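Local coordinates for putative host cell surface-exposed lipoprotein (Streptococcus phage TP-J34, PDB 4EQQ), which excludes superinfecting phages from the lysogenic host cell, probably by acting on the tape measure protein of the incoming phage, at residues E14-A18 with Y46-A50; A70-D75 with V103-K107; Y62-L67 with E97-A102; K33-R37 with S51-E56. All coordinates share one frame; numbering follows the deposited sequence.

Interaction 1 of 4, residues E14-A18 with Y46-A50; sequences EYRTA and YSQDA
In the helix-turn-helix fold of this ectodomain, E14 near the start of helix 13-28 meets S47, the N-cap residue of helix 48-57. With CG anti to the backbone N (chi1 -178°) and the rest of the chain extended, E14 runs antiparallel to the Y46 side chain, its carboxylate turned only 21° from the plane of the ring. E14 OE1 then accepts a nearly straight hydrogen bond from S47 N at 3.2 Å (170°). Its other oxygen, OE2, takes a hydrogen from a water 2.6 Å away that also bonds to S47 OG. That same OG caps the helix by accepting from A50 N at 3.2 Å, so one serine ties the helix start to the carboxylate.

Two tyrosines flank this polar link and pack on alanines. A18 CB sits over the centre of the Y46 ring, 3.7 Å from its centroid, a CH-pi contact, while E14 CG lies in the ring plane at the edge. Y15 makes a second CH-pi contact with the other helix: A50 CA stands over its face, offset toward the rim and 3.9 Å from the centroid. At the far end of that ring, Y15 OH touches D49 CB at 3.3 Å.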
loop_
_atom_site.group_PDB
_atom_site.type_symbol
_atom_site.label_atom_id
_atom_site.label_comp_id
_atom_site.label_asym_id
_atom_site.label_seq_id
_atom_site.Cartn_x
_atom_site.Cartn_y
_atom_site.Cartn_z
ATOM N N GLU A 14 -7.208 24.008 -6.951
ATOM C CA GLU A 14 -7.504 22.580 -6.959
ATOM C C GLU A 14 -6.304 21.739 -7.398
ATOM O O GLU A 14 -6.084 20.685 -6.820
ATOM C CB GLU A 14 -8.697 22.305 -7.890
ATOM C CG GLU A 14 -9.146 20.853 -7.942
ATOM C CD GLU A 14 -10.021 20.452 -9.116
ATOM O OE1 GLU A 14 -10.439 19.271 -9.166
ATOM O OE2 GLU A 14 -10.288 21.311 -9.988
ATOM N N TYR A 15 -5.549 22.193 -8.426
ATOM C CA TYR A 15 -4.383 21.459 -8.924
ATOM C C TYR A 15 -3.274 21.460 -7.857
ATOM O O TYR A 15 -2.587 20.450 -7.693
ATOM C CB TYR A 15 -3.852 22.087 -10.223
ATOM C CG TYR A 15 -4.634 21.831 -11.501
ATOM C CD1 TYR A 15 -6.024 21.770 -11.490
ATOM C CD2 TYR A 15 -3.998 21.837 -12.736
ATOM C CE1 TYR A 15 -6.752 21.616 -12.671
ATOM C CE2 TYR A 15 -4.716 21.679 -13.924
ATOM C CZ TYR A 15 -6.091 21.546 -13.885
ATOM O OH TYR A 15 -6.801 21.421 -15.057
ATOM N N ARG A 16 -3.107 22.592 -7.140
ATOM C CA ARG A 16 -2.083 22.728 -6.084
ATOM C C ARG A 16 -2.457 21.858 -4.889
ATOM O O ARG A 16 -1.589 21.219 -4.305
ATOM C CB ARG A 16 -1.892 24.206 -5.668
ATOM C CG ARG A 16 -1.314 25.073 -6.790
ATOM C CD ARG A 16 -0.808 26.424 -6.296
ATOM N NE ARG A 16 -1.919 27.285 -5.913
ATOM C CZ ARG A 16 -2.531 28.128 -6.738
ATOM N NH1 ARG A 16 -3.560 28.846 -6.315
ATOM N NH2 ARG A 16 -2.116 28.261 -7.995
ATOM N N THR A 17 -3.752 21.789 -4.563
ATOM C CA THR A 17 -4.241 20.929 -3.481
ATOM C C THR A 17 -4.058 19.452 -3.891
ATOM O O THR A 17 -3.693 18.620 -3.052
ATOM C CB THR A 17 -5.686 21.335 -3.095
ATOM O OG1 THR A 17 -5.674 22.727 -2.790
ATOM C CG2 THR A 17 -6.187 20.621 -1.846
ATOM N N ALA A 18 -4.315 19.124 -5.185
ATOM C CA ALA A 18 -4.128 17.762 -5.688
ATOM C C ALA A 18 -2.647 17.353 -5.597
ATOM O O ALA A 18 -2.367 16.215 -5.234
ATOM C CB ALA A 18 -4.643 17.634 -7.118
ATOM N N TYR A 46 -11.059 14.646 -7.332
ATOM C CA TYR A 46 -10.459 15.676 -8.178
ATOM C C TYR A 46 -10.929 15.409 -9.607
ATOM O O TYR A 46 -11.275 14.269 -9.934
ATOM C CB TYR A 46 -8.922 15.609 -8.124
ATOM C CG TYR A 46 -8.384 16.273 -6.878
ATOM C CD1 TYR A 46 -8.409 17.658 -6.739
ATOM C CD2 TYR A 46 -7.921 15.518 -5.806
ATOM C CE1 TYR A 46 -7.969 18.276 -5.575
ATOM C CE2 TYR A 46 -7.459 16.125 -4.640
ATOM C CZ TYR A 46 -7.505 17.505 -4.523
ATOM O OH TYR A 46 -7.066 18.125 -3.390
ATOM N N SER A 47 -10.944 16.441 -10.463
ATOM C CA SER A 47 -11.293 16.219 -11.865
ATOM C C SER A 47 -10.166 15.384 -12.506
ATOM O O SER A 47 -9.062 15.299 -11.950
ATOM C CB SER A 47 -11.404 17.552 -12.604
ATOM O OG SER A 47 -10.153 18.219 -12.558
ATOM N N GLN A 48 -10.416 14.812 -13.682
ATOM C CA GLN A 48 -9.379 14.083 -14.405
ATOM C C GLN A 48 -8.178 15.013 -14.720
ATOM O O GLN A 48 -7.031 14.595 -14.585
ATOM C CB GLN A 48 -9.937 13.468 -15.706
ATOM C CG GLN A 48 -9.016 12.409 -16.309
ATOM C CD GLN A 48 -8.808 11.224 -15.387
ATOM O OE1 GLN A 48 -9.751 10.520 -15.020
ATOM N NE2 GLN A 48 -7.565 10.972 -15.011
ATOM N N ASP A 49 -8.443 16.268 -15.116
ATOM C CA ASP A 49 -7.371 17.214 -15.431
ATOM C C ASP A 49 -6.476 17.533 -14.217
ATOM O O ASP A 49 -5.264 17.599 -14.379
ATOM C CB ASP A 49 -7.939 18.504 -16.044
ATOM C CG ASP A 49 -8.471 18.344 -17.462
ATOM O OD1 ASP A 49 -8.107 17.351 -18.130
ATOM O OD2 ASP A 49 -9.185 19.242 -17.923
ATOM N N ALA A 50 -7.071 17.767 -13.032
ATOM C CA ALA A 50 -6.306 18.073 -11.808
ATOM C C ALA A 50 -5.449 16.847 -11.410
ATOM O O ALA A 50 -4.304 17.000 -10.989
ATOM C CB ALA A 50 -7.255 18.434 -10.675
HETATM O O HOH W 1 -10.444 20.772 -12.565
#

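Interaction 2 of 4, residues A70-D75 with V103-K107; sequences AKQYQD and VANLK
Q74 and K107 approach at a slant, and what joins them is one side-chain carbonyl and one backbone amide. Where Q74 leaves helix 62-77, CG is trans to the main-chain nitrogen (chi1 -177°) and the chain runs straight on, which carries OE1 to the amide. K107 N lies 3.0 Å from Q74 OE1, in the carbonyl plane and on a lone pair. K107 CB rests 3.3 Å from Q74 OE1 as well.

The K107 side chain then runs on, extended, and meets D75 at about a right angle. K107 NZ forms a salt bridge to D75 OD1 at 2.8 Å, coming from the syn side but 31° out of the carboxylate plane. A water donates to D75 OD2 at 2.6 Å and is only weakly linked to NZ.

Next to these polar groups L106 points its CD2 at the helix, 3.9 Å from A70 CB, and Q74 OE1 lies 3.6 Å from the same methyl. I84 of helix 81-91 touches both A70 and L106.

Nearby, S38 OG of the second subunit bonds to D75 O, and K107 NZ makes a weak bond to S42 O of that subunit. The last residue of the chain is thus held by backbone and side chain at once, and the negative charge of D75 would probably favour a protonated lysine beside the subunit interface.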
loop_
_atom_site.group_PDB
_atom_site.type_symbol
_atom_site.label_atom_id
_atom_site.label_comp_id
_atom_site.label_asym_id
_atom_site.label_seq_id
_atom_site.Cartn_x
_atom_site.Cartn_y
_atom_site.Cartn_z
ATOM N N ALA A 70 8.022 -3.024 -4.174
ATOM C CA ALA A 70 8.725 -4.293 -4.384
ATOM C C ALA A 70 9.247 -4.836 -3.046
ATOM O O ALA A 70 9.082 -6.023 -2.778
ATOM C CB ALA A 70 9.897 -4.096 -5.358
ATOM N N LYS A 71 9.839 -3.961 -2.196
ATOM C CA LYS A 71 10.332 -4.340 -0.861
ATOM C C LYS A 71 9.174 -4.838 -0.029
ATOM O O LYS A 71 9.303 -5.876 0.615
ATOM C CB LYS A 71 11.011 -3.162 -0.139
ATOM C CG LYS A 71 12.360 -2.741 -0.725
ATOM C CD LYS A 71 12.841 -1.485 0.001
ATOM C CE LYS A 71 14.180 -0.997 -0.483
ATOM N NZ LYS A 71 14.527 0.321 0.127
ATOM N N GLN A 72 8.020 -4.126 -0.079
ATOM C CA GLN A 72 6.812 -4.523 0.647
ATOM C C GLN A 72 6.370 -5.940 0.239
ATOM O O GLN A 72 6.126 -6.767 1.118
ATOM C CB GLN A 72 5.683 -3.502 0.434
ATOM C CG GLN A 72 4.430 -3.810 1.254
ATOM C CD GLN A 72 3.293 -2.848 0.985
ATOM O OE1 GLN A 72 3.494 -1.644 0.804
ATOM N NE2 GLN A 72 2.066 -3.365 0.957
ATOM N N TYR A 73 6.295 -6.231 -1.079
ATOM C CA TYR A 73 5.918 -7.570 -1.572
ATOM C C TYR A 73 6.907 -8.636 -1.113
ATOM O O TYR A 73 6.490 -9.732 -0.739
ATOM C CB TYR A 73 5.792 -7.604 -3.111
ATOM C CG TYR A 73 4.592 -6.863 -3.676
ATOM C CD1 TYR A 73 3.416 -6.729 -2.950
ATOM C CD2 TYR A 73 4.642 -6.301 -4.955
ATOM C CE1 TYR A 73 2.310 -6.062 -3.475
ATOM C CE2 TYR A 73 3.548 -5.611 -5.479
ATOM C CZ TYR A 73 2.372 -5.528 -4.756
ATOM O OH TYR A 73 1.288 -4.870 -5.282
ATOM N N GLN A 74 8.207 -8.317 -1.144
ATOM C CA GLN A 74 9.256 -9.255 -0.723
ATOM C C GLN A 74 9.189 -9.525 0.768
ATOM O O GLN A 74 9.188 -10.683 1.168
ATOM C CB GLN A 74 10.659 -8.749 -1.119
ATOM C CG GLN A 74 11.764 -9.755 -0.758
ATOM C CD GLN A 74 13.077 -9.455 -1.411
ATOM O OE1 GLN A 74 13.723 -8.463 -1.107
ATOM N NE2 GLN A 74 13.499 -10.322 -2.309
ATOM N N ASP A 75 9.112 -8.460 1.586
ATOM C CA ASP A 75 9.086 -8.608 3.035
ATOM C C ASP A 75 7.789 -9.142 3.621
ATOM O O ASP A 75 7.859 -9.869 4.602
ATOM C CB ASP A 75 9.532 -7.321 3.733
ATOM C CG ASP A 75 10.929 -6.870 3.323
ATOM O OD1 ASP A 75 11.784 -7.747 3.048
ATOM O OD2 ASP A 75 11.163 -5.653 3.270
ATOM N N VAL A 103 13.157 -4.536 -8.900
ATOM C CA VAL A 103 13.616 -5.902 -8.641
ATOM C C VAL A 103 15.138 -6.072 -8.637
ATOM O O VAL A 103 15.659 -6.893 -7.882
ATOM C CB VAL A 103 12.829 -7.015 -9.393
ATOM C CG1 VAL A 103 11.328 -6.917 -9.110
ATOM C CG2 VAL A 103 13.086 -6.966 -10.883
ATOM N N ALA A 104 15.847 -5.243 -9.413
ATOM C CA ALA A 104 17.317 -5.239 -9.457
ATOM C C ALA A 104 17.892 -4.740 -8.110
ATOM O O ALA A 104 19.050 -5.008 -7.795
ATOM C CB ALA A 104 17.797 -4.356 -10.597
ATOM N N ASN A 105 17.064 -4.039 -7.312
ATOM C CA ASN A 105 17.446 -3.491 -6.010
ATOM C C ASN A 105 16.831 -4.207 -4.813
ATOM O O ASN A 105 16.883 -3.693 -3.698
ATOM C CB ASN A 105 17.231 -1.977 -5.968
ATOM C CG ASN A 105 18.145 -1.232 -6.910
ATOM O OD1 ASN A 105 17.787 -0.930 -8.055
ATOM N ND2 ASN A 105 19.353 -0.948 -6.450
ATOM N N LEU A 106 16.316 -5.424 -5.030
ATOM C CA LEU A 106 15.752 -6.283 -3.982
ATOM C C LEU A 106 16.828 -7.204 -3.378
ATOM O O LEU A 106 17.949 -7.273 -3.892
ATOM C CB LEU A 106 14.600 -7.137 -4.536
ATOM C CG LEU A 106 13.250 -6.446 -4.725
ATOM C CD1 LEU A 106 12.267 -7.379 -5.367
ATOM C CD2 LEU A 106 12.698 -5.937 -3.414
ATOM N N LYS A 107 16.476 -7.914 -2.289
ATOM C CA LYS A 107 17.372 -8.843 -1.601
ATOM C C LYS A 107 17.492 -10.131 -2.402
ATOM O O LYS A 107 18.539 -10.771 -2.366
ATOM C CB LYS A 107 16.862 -9.151 -0.185
ATOM C CG LYS A 107 16.778 -7.941 0.735
ATOM C CD LYS A 107 15.888 -8.268 1.923
ATOM C CE LYS A 107 15.591 -7.076 2.791
ATOM N NZ LYS A 107 14.513 -7.377 3.772
HETATM O O HOH W 2 13.315 -4.611 2.198
#

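Interaction 3 of 4, residues Y62-L67 with E97-A102; sequences YNKQAL and EEADYA
E98 reaches from helix 96-104 along the first turn of helix 62-77, touching it at nearly every atom. Its CB packs on A66 CB at 3.9 Å. A chi1 of -75° sets CG close to E98's own backbone N and opposite its carbonyl carbon, and brings it within 3.3 Å of N63 OD1; here the two side chains cross at about a right angle, with amide and carboxylate planes steeply inclined to each other. CD then passes Y62 CB at 3.6 Å, and OE1 ends 3.4 Å from that same carbon. OE2 accepts a hydrogen bond from the backbone N of T95, the residue just before helix 96-104.

One turn further on, Y101 offers N63 a ring edge: N63 O lies near the ring plane, 3.4 Å from CD2. The ring also brushes L67, whose CB and CD2 both approach CE2.

Between these flanks the backbones come close because the residues are small. A66 CB and A102 CB touch at 3.9 Å, and A102 CB also sits 3.5 Å from A66 O. On the same helix, A99 and A102 are touched by L88 of helix 81-91. No hydrogen bond links the two segments; the grip is van der Waals contact. The segment axes approach to 7.9 Å and cross at -53°, an alanine-lined crossing that joins helices 62-77 and 96-104, both inside the second Host cell surface-exposed lipoprotein family region, in keeping with the helix-turn-helix fold.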
loop_
_atom_site.group_PDB
_atom_site.type_symbol
_atom_site.label_atom_id
_atom_site.label_comp_id
_atom_site.label_asym_id
_atom_site.label_seq_id
_atom_site.Cartn_x
_atom_site.Cartn_y
_atom_site.Cartn_z
ATOM N N TYR A 62 8.775 7.650 -9.567
ATOM C CA TYR A 62 8.059 6.380 -9.695
ATOM C C TYR A 62 8.960 5.148 -9.675
ATOM O O TYR A 62 8.474 4.059 -9.359
ATOM C CB TYR A 62 7.105 6.414 -10.890
ATOM C CG TYR A 62 5.977 7.395 -10.665
ATOM C CD1 TYR A 62 4.943 7.109 -9.772
ATOM C CD2 TYR A 62 5.966 8.629 -11.304
ATOM C CE1 TYR A 62 3.928 8.028 -9.529
ATOM C CE2 TYR A 62 4.937 9.543 -11.093
ATOM C CZ TYR A 62 3.927 9.243 -10.200
ATOM O OH TYR A 62 2.903 10.140 -10.028
ATOM N N ASN A 63 10.281 5.321 -9.952
ATOM C CA ASN A 63 11.250 4.217 -9.843
ATOM C C ASN A 63 11.382 3.876 -8.362
ATOM O O ASN A 63 11.437 2.705 -8.000
ATOM C CB ASN A 63 12.633 4.628 -10.375
ATOM C CG ASN A 63 12.673 4.793 -11.867
ATOM O OD1 ASN A 63 12.203 3.947 -12.596
ATOM N ND2 ASN A 63 13.268 5.864 -12.350
ATOM N N LYS A 64 11.470 4.913 -7.514
ATOM C CA LYS A 64 11.581 4.777 -6.051
ATOM C C LYS A 64 10.258 4.216 -5.473
ATOM O O LYS A 64 10.291 3.394 -4.553
ATOM C CB LYS A 64 11.959 6.138 -5.441
ATOM C CG LYS A 64 11.667 6.318 -3.954
ATOM C CD LYS A 64 12.658 5.600 -3.076
ATOM C CE LYS A 64 12.532 6.029 -1.640
ATOM N NZ LYS A 64 13.555 5.356 -0.817
ATOM N N GLN A 65 9.104 4.637 -6.030
ATOM C CA GLN A 65 7.797 4.116 -5.610
ATOM C C GLN A 65 7.740 2.607 -5.884
ATOM O O GLN A 65 7.261 1.853 -5.044
ATOM C CB GLN A 65 6.645 4.811 -6.375
ATOM C CG GLN A 65 6.460 6.286 -6.050
ATOM C CD GLN A 65 6.125 6.507 -4.606
ATOM O OE1 GLN A 65 6.909 7.066 -3.852
ATOM N NE2 GLN A 65 4.957 6.081 -4.193
ATOM N N ALA A 66 8.205 2.179 -7.081
ATOM C CA ALA A 66 8.227 0.765 -7.475
ATOM C C ALA A 66 9.129 -0.028 -6.541
ATOM O O ALA A 66 8.751 -1.121 -6.128
ATOM C CB ALA A 66 8.696 0.616 -8.915
ATOM N N LEU A 67 10.321 0.510 -6.221
ATOM C CA LEU A 67 11.265 -0.148 -5.308
ATOM C C LEU A 67 10.629 -0.365 -3.918
ATOM O O LEU A 67 10.722 -1.463 -3.370
ATOM C CB LEU A 67 12.585 0.669 -5.200
ATOM C CG LEU A 67 13.645 0.158 -4.203
ATOM C CD1 LEU A 67 13.966 -1.343 -4.421
ATOM C CD2 LEU A 67 14.904 1.009 -4.269
ATOM N N GLU A 97 10.272 -0.588 -16.943
ATOM C CA GLU A 97 11.549 -0.029 -16.474
ATOM C C GLU A 97 11.529 0.260 -14.977
ATOM O O GLU A 97 12.512 -0.005 -14.298
ATOM C CB GLU A 97 11.892 1.244 -17.252
ATOM C CG GLU A 97 11.819 0.985 -18.740
ATOM C CD GLU A 97 12.892 1.624 -19.593
ATOM O OE1 GLU A 97 13.566 2.574 -19.130
ATOM O OE2 GLU A 97 13.009 1.200 -20.762
ATOM N N GLU A 98 10.406 0.774 -14.459
ATOM C CA GLU A 98 10.259 1.009 -13.007
ATOM C C GLU A 98 10.327 -0.329 -12.249
ATOM O O GLU A 98 11.025 -0.427 -11.244
ATOM C CB GLU A 98 8.934 1.713 -12.702
ATOM C CG GLU A 98 8.979 3.188 -13.072
ATOM C CD GLU A 98 7.656 3.840 -13.408
ATOM O OE1 GLU A 98 7.680 4.972 -13.938
ATOM O OE2 GLU A 98 6.595 3.228 -13.150
ATOM N N ALA A 99 9.618 -1.361 -12.758
ATOM C CA ALA A 99 9.583 -2.693 -12.152
ATOM C C ALA A 99 10.958 -3.367 -12.257
ATOM O O ALA A 99 11.396 -3.979 -11.284
ATOM C CB ALA A 99 8.511 -3.550 -12.818
ATOM N N ASP A 100 11.663 -3.203 -13.403
ATOM C CA ASP A 100 13.002 -3.779 -13.582
ATOM C C ASP A 100 13.971 -3.164 -12.587
ATOM O O ASP A 100 14.719 -3.896 -11.940
ATOM C CB ASP A 100 13.515 -3.594 -15.028
ATOM C CG ASP A 100 12.755 -4.376 -16.091
ATOM O OD1 ASP A 100 12.026 -5.338 -15.726
ATOM O OD2 ASP A 100 12.848 -4.000 -17.278
ATOM N N TYR A 101 13.921 -1.819 -12.432
ATOM C CA TYR A 101 14.755 -1.105 -11.464
ATOM C C TYR A 101 14.444 -1.592 -10.032
ATOM O O TYR A 101 15.366 -1.843 -9.244
ATOM C CB TYR A 101 14.535 0.418 -11.578
ATOM C CG TYR A 101 15.116 1.190 -10.415
ATOM C CD1 TYR A 101 16.469 1.518 -10.374
ATOM C CD2 TYR A 101 14.319 1.558 -9.332
ATOM C CE1 TYR A 101 17.022 2.178 -9.273
ATOM C CE2 TYR A 101 14.858 2.234 -8.233
ATOM C CZ TYR A 101 16.207 2.547 -8.212
ATOM O OH TYR A 101 16.731 3.214 -7.136
ATOM N N ALA A 102 13.145 -1.732 -9.702
ATOM C CA ALA A 102 12.738 -2.172 -8.363
ATOM C C ALA A 102 13.350 -3.537 -8.014
ATOM O O ALA A 102 13.967 -3.682 -6.952
ATOM C CB ALA A 102 11.210 -2.250 -8.276
#

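Interaction 4 of 4, residues K33-R37 with S51-E56; sequences KEELR and SDYAVE
R37 bends over toward D52 with its guanidinium ringed, in its own plane, by two carboxylates and two waters. It stands where helices 33-42 and 48-57, consecutive in this helix-turn-helix fold, run roughly antiparallel, their segment axes 142° apart. R37 NE and NH2 grip E34 of the same helix side-on, one nitrogen to each oxygen, NE to OE1 at 2.9 Å. Across the contact NH1 bonds to D52 OD1 at 2.8 Å, completing an E34-R37-D52 salt-bridge network, and there the geometry differs: the partner lies in the guanidinium plane, yet NH1 comes to the oxygen from well above the carboxylate plane (58° out of it). D52 OD1 also accepts from Q48 NE2, so it is shared between two donors. One water joins NH1 to D52 O, and another joins NH2 to E56 OE2. Held by E34 through NE and NH2 and by D52 through NH1, the guanidinium is probably fixed in its rotation.

V55 packs next to this network. Its CG2 covers a face of the guanidinium, while CG1 meets L36 CG at 3.8 Å and also R37 N at 3.5 Å. At the other end K33, bent at chi3, lays its CG against V55 and crosses E56 at about a right angle, NZ reaching OE2 on the syn side at 2.7 Å in the second salt bridge between the two helices. A water spans NZ and E56 OE1.

The buried hydroxyl of S51 is satisfied by backbone: with OG anti to its own N, it donates to R37 O at 2.7 Å, in the carbonyl plane and on a lone pair.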
loop_
_atom_site.group_PDB
_atom_site.type_symbol
_atom_site.label_atom_id
_atom_site.label_comp_id
_atom_site.label_asym_id
_atom_site.label_seq_id
_atom_site.Cartn_x
_atom_site.Cartn_y
_atom_site.Cartn_z
ATOM N N LYS A 33 2.143 5.656 -11.060
ATOM C CA LYS A 33 1.501 6.852 -11.592
ATOM C C LYS A 33 0.023 6.586 -11.871
ATOM O O LYS A 33 -0.813 7.436 -11.570
ATOM C CB LYS A 33 2.204 7.295 -12.884
ATOM C CG LYS A 33 1.747 8.657 -13.406
ATOM C CD LYS A 33 2.364 9.013 -14.762
ATOM C CE LYS A 33 3.850 9.291 -14.712
ATOM N NZ LYS A 33 4.386 9.623 -16.063
ATOM N N GLU A 34 -0.298 5.414 -12.472
ATOM C CA GLU A 34 -1.684 5.074 -12.823
ATOM C C GLU A 34 -2.574 4.829 -11.592
ATOM O O GLU A 34 -3.730 5.248 -11.569
ATOM C CB GLU A 34 -1.747 3.916 -13.843
ATOM C CG GLU A 34 -1.091 4.244 -15.182
ATOM C CD GLU A 34 -1.422 5.590 -15.802
ATOM O OE1 GLU A 34 -2.613 5.965 -15.816
ATOM O OE2 GLU A 34 -0.484 6.282 -16.260
ATOM N N GLU A 35 -2.008 4.203 -10.553
ATOM C CA GLU A 35 -2.728 3.979 -9.295
ATOM C C GLU A 35 -3.084 5.311 -8.627
ATOM O O GLU A 35 -4.226 5.519 -8.200
ATOM C CB GLU A 35 -1.895 3.118 -8.353
ATOM C CG GLU A 35 -2.029 1.648 -8.692
ATOM C CD GLU A 35 -1.117 0.731 -7.909
ATOM O OE1 GLU A 35 0.002 1.159 -7.532
ATOM O OE2 GLU A 35 -1.500 -0.447 -7.727
ATOM N N LEU A 36 -2.116 6.228 -8.602
ATOM C CA LEU A 36 -2.263 7.561 -8.016
ATOM C C LEU A 36 -3.268 8.405 -8.797
ATOM O O LEU A 36 -4.113 9.069 -8.195
ATOM C CB LEU A 36 -0.889 8.251 -7.924
ATOM C CG LEU A 36 -0.891 9.678 -7.347
ATOM C CD1 LEU A 36 -1.451 9.706 -5.906
ATOM C CD2 LEU A 36 0.490 10.262 -7.394
ATOM N N ARG A 37 -3.225 8.311 -10.139
ATOM C CA ARG A 37 -4.131 9.033 -11.030
ATOM C C ARG A 37 -5.582 8.661 -10.730
ATOM O O ARG A 37 -6.451 9.539 -10.644
ATOM C CB ARG A 37 -3.793 8.708 -12.504
ATOM C CG ARG A 37 -4.457 9.648 -13.508
ATOM C CD ARG A 37 -4.483 9.061 -14.927
ATOM N NE ARG A 37 -3.144 8.747 -15.431
ATOM C CZ ARG A 37 -2.290 9.641 -15.919
ATOM N NH1 ARG A 37 -2.617 10.927 -15.966
ATOM N NH2 ARG A 37 -1.090 9.262 -16.328
ATOM N N SER A 51 -6.015 15.641 -11.559
ATOM C CA SER A 51 -5.317 14.394 -11.231
ATOM C C SER A 51 -4.168 14.166 -12.207
ATOM O O SER A 51 -3.066 13.868 -11.762
ATOM C CB SER A 51 -6.280 13.212 -11.221
ATOM O OG SER A 51 -5.571 12.026 -10.908
ATOM N N ASP A 52 -4.423 14.332 -13.524
ATOM C CA ASP A 52 -3.409 14.223 -14.580
ATOM C C ASP A 52 -2.276 15.230 -14.343
ATOM O O ASP A 52 -1.114 14.873 -14.503
ATOM C CB ASP A 52 -4.021 14.437 -15.980
ATOM C CG ASP A 52 -4.968 13.335 -16.443
ATOM O OD1 ASP A 52 -5.026 12.259 -15.768
ATOM O OD2 ASP A 52 -5.678 13.557 -17.429
ATOM N N TYR A 53 -2.606 16.457 -13.918
ATOM C CA TYR A 53 -1.587 17.459 -13.595
ATOM C C TYR A 53 -0.766 17.013 -12.374
ATOM O O TYR A 53 0.467 17.059 -12.418
ATOM C CB TYR A 53 -2.230 18.824 -13.304
ATOM C CG TYR A 53 -1.224 19.872 -12.868
ATOM C CD1 TYR A 53 -0.486 20.586 -13.812
ATOM C CD2 TYR A 53 -0.999 20.138 -11.522
ATOM C CE1 TYR A 53 0.460 21.530 -13.418
ATOM C CE2 TYR A 53 -0.045 21.069 -11.117
ATOM C CZ TYR A 53 0.671 21.775 -12.070
ATOM O OH TYR A 53 1.583 22.726 -11.685
ATOM N N ALA A 54 -1.449 16.629 -11.274
ATOM C CA ALA A 54 -0.777 16.209 -10.040
ATOM C C ALA A 54 0.195 15.017 -10.210
ATOM O O ALA A 54 1.303 15.070 -9.691
ATOM C CB ALA A 54 -1.798 15.914 -8.945
ATOM N N VAL A 55 -0.183 13.973 -10.960
ATOM C CA VAL A 55 0.709 12.797 -11.112
ATOM C C VAL A 55 2.048 13.107 -11.791
ATOM O O VAL A 55 3.033 12.429 -11.509
ATOM C CB VAL A 55 0.029 11.539 -11.707
ATOM C CG1 VAL A 55 -1.151 11.086 -10.840
ATOM C CG2 VAL A 55 -0.381 11.761 -13.167
ATOM N N GLU A 56 2.085 14.160 -12.632
ATOM C CA GLU A 56 3.278 14.602 -13.374
ATOM C C GLU A 56 4.058 15.740 -12.719
ATOM O O GLU A 56 5.234 15.945 -13.054
ATOM C CB GLU A 56 2.872 15.056 -14.807
ATOM C CG GLU A 56 2.382 13.930 -15.719
ATOM C CD GLU A 56 3.375 12.834 -16.060
ATOM O OE1 GLU A 56 4.587 12.998 -15.791
ATOM O OE2 GLU A 56 2.935 11.810 -16.626
HETATM O O HOH W 3 6.312 11.402 -17.482
HETATM O O HOH W 4 -0.883 13.074 -16.648
HETATM O O HOH W 5 0.749 11.048 -17.604
#

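Overall arrangement
The four contacts fall into two pairs, one in each of the two lipoprotein family regions. Interactions 1 and 4 share helix 48-57, centres about 9 Å apart; Y15 packs on Y53, and A18 on A54. Interactions 2 and 3 share helices 62-77 and 96-104, centres about 10 Å apart, with A70 CB 3.7 Å from A102 CB. Y62 bridges the pairs: its OH lies 2.7 Å from V55 O, a probable hydrogen bond, and its ring packs on K33 and L36. Interactions 1 and 2 have centres about 32 Å apart. Interactions 2 and 4 both touch the second subunit. Sulfate lies about 4 Å from the E14 side chain and phosphate about 4 Å from those of R37 and K107, probably from the crystallisation liquor.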